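Local structure of ENT (Trypanosoma brucei brucei, 5ZX1) at residues 49-54 against 89-95. The protein is of uncertain function but carries an all-helical ENT domain, the part described here, which probably serves protein-protein interaction in chromatin-linked or transcriptional regulation. Numbering follows the deposited sequence.
Sequences CRVLCM and AREDVLV
Residues 49-54, about one and a half turns near the C-terminal end of helix 30-56, pack across the ENT-domain junction of helices 79-91 (through Ala89) and 93-101 (through Val95). CA-CA distances set the register: Met54 to Val95 5.2 Å, Arg50 to Ala89 4.7 Å. The latter, a close backbone approach, is compatible with the small Ala89 methyl pointing toward helix 30-56, CB 3.6 Å from Arg50 CA and 3.7 Å from Cys49 CB. Asp92 (phi/psi -60/142) breaks the helical path and N-caps the next helix, its OD1 accepting from Val95 N at 2.8 Å. Val95 (chi1 t) packs CG1 3.5 Å from Arg50 O and 3.6 Å from Cys53 CB, its CG2 over one face of the Arg50 guanidinium. Arg50 (m, t, p) places NH1 3.2 Å from Asp92 OD2, a salt bridge with a weak hydrogen bond. Leu86, one turn before Ala89, extends the packing against Cys49 and Cys53. Asp92 thus serves both as helix cap and as counter-charge to Arg50, linking the bend electrostatically to an otherwise largely apolar interface.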
# COMPACT_ATOMS: atom_id res chain seq x y z
N CYS A 49 0.61 0.05 0.22
CA CYS A 49 2.00 0.13 -0.24
C CYS A 49 2.25 1.38 -1.11
O CYS A 49 3.23 2.09 -0.91
CB CYS A 49 2.36 -1.13 -1.02
SG CYS A 49 2.55 -2.57 0.03
N ARG A 50 1.37 1.64 -2.06
CA ARG A 50 1.60 2.70 -3.04
C ARG A 50 1.69 4.04 -2.34
O ARG A 50 2.67 4.79 -2.47
CB ARG A 50 0.49 2.72 -4.09
CG ARG A 50 0.31 1.40 -4.80
CD ARG A 50 -1.10 1.25 -5.36
NE ARG A 50 -1.47 2.43 -6.13
CZ ARG A 50 -1.01 2.72 -7.34
NH1 ARG A 50 -0.14 1.92 -7.95
NH2 ARG A 50 -1.42 3.83 -7.94
N VAL A 51 0.66 4.30 -1.57
CA VAL A 51 0.52 5.53 -0.82
C VAL A 51 1.66 5.74 0.20
O VAL A 51 2.18 6.85 0.33
CB VAL A 51 -0.87 5.52 -0.17
CG1 VAL A 51 -0.88 6.30 1.08
CG2 VAL A 51 -1.89 6.04 -1.14
N LEU A 52 2.06 4.71 0.93
CA LEU A 52 3.16 4.91 1.86
C LEU A 52 4.47 5.17 1.10
O LEU A 52 5.37 5.86 1.60
CB LEU A 52 3.32 3.70 2.80
CG LEU A 52 2.20 3.60 3.83
CD1 LEU A 52 2.53 2.61 4.95
CD2 LEU A 52 1.85 4.97 4.38
N CYS A 53 4.56 4.66 -0.12
CA CYS A 53 5.72 4.93 -0.96
C CYS A 53 5.65 6.33 -1.60
O CYS A 53 6.68 6.93 -1.89
CB CYS A 53 5.85 3.87 -2.04
SG CYS A 53 6.27 2.27 -1.40
N MET A 54 4.45 6.84 -1.82
CA MET A 54 4.33 8.19 -2.34
C MET A 54 4.88 9.20 -1.35
O MET A 54 5.43 10.23 -1.74
CB MET A 54 2.88 8.53 -2.65
CG MET A 54 2.35 7.86 -3.89
SD MET A 54 0.61 8.32 -4.04
CE MET A 54 0.11 7.34 -5.47
N ALA A 89 4.75 -1.42 -5.88
CA ALA A 89 4.40 -0.03 -5.63
C ALA A 89 5.64 0.86 -5.72
O ALA A 89 5.57 1.99 -6.20
CB ALA A 89 3.75 0.11 -4.27
N ARG A 90 6.78 0.33 -5.29
CA ARG A 90 8.03 1.08 -5.31
C ARG A 90 8.41 1.51 -6.72
O ARG A 90 9.00 2.57 -6.92
CB ARG A 90 9.15 0.24 -4.70
CG ARG A 90 9.29 0.38 -3.19
CD ARG A 90 10.65 -0.13 -2.72
NE ARG A 90 10.81 -0.11 -1.27
CZ ARG A 90 10.68 -1.17 -0.48
NH1 ARG A 90 10.84 -1.05 0.83
NH2 ARG A 90 10.38 -2.36 -1.00
N GLU A 91 8.05 0.69 -7.69
CA GLU A 91 8.47 0.91 -9.06
C GLU A 91 7.32 1.41 -9.95
O GLU A 91 7.53 1.71 -11.12
CB GLU A 91 9.05 -0.37 -9.63
CG GLU A 91 7.99 -1.33 -10.11
CD GLU A 91 8.58 -2.57 -10.75
OE1 GLU A 91 7.84 -3.30 -11.46
OE2 GLU A 91 9.80 -2.80 -10.54
N ASP A 92 6.12 1.48 -9.41
CA ASP A 92 5.00 2.05 -10.16
C ASP A 92 5.33 3.49 -10.53
O ASP A 92 5.96 4.22 -9.73
CB ASP A 92 3.72 1.97 -9.34
CG ASP A 92 2.58 2.71 -9.98
OD1 ASP A 92 2.56 3.96 -9.89
OD2 ASP A 92 1.70 2.04 -10.57
N VAL A 93 4.93 3.91 -11.73
CA VAL A 93 5.27 5.23 -12.29
C VAL A 93 4.54 6.40 -11.62
O VAL A 93 5.13 7.44 -11.35
CB VAL A 93 5.02 5.27 -13.80
CG1 VAL A 93 5.51 6.59 -14.37
CG2 VAL A 93 5.71 4.10 -14.49
N LEU A 94 3.24 6.23 -11.38
CA LEU A 94 2.51 7.26 -10.66
C LEU A 94 3.15 7.44 -9.27
O LEU A 94 3.48 8.56 -8.88
CB LEU A 94 1.03 6.89 -10.55
CG LEU A 94 0.10 7.88 -9.84
CD1 LEU A 94 0.21 9.27 -10.44
CD2 LEU A 94 -1.33 7.40 -9.90
N VAL A 95 3.40 6.33 -8.57
CA VAL A 95 3.95 6.39 -7.21
C VAL A 95 5.26 7.16 -7.20
O VAL A 95 5.42 8.14 -6.46
CB VAL A 95 4.15 4.97 -6.59
CG1 VAL A 95 4.79 5.08 -5.23
CG2 VAL A 95 2.82 4.21 -6.48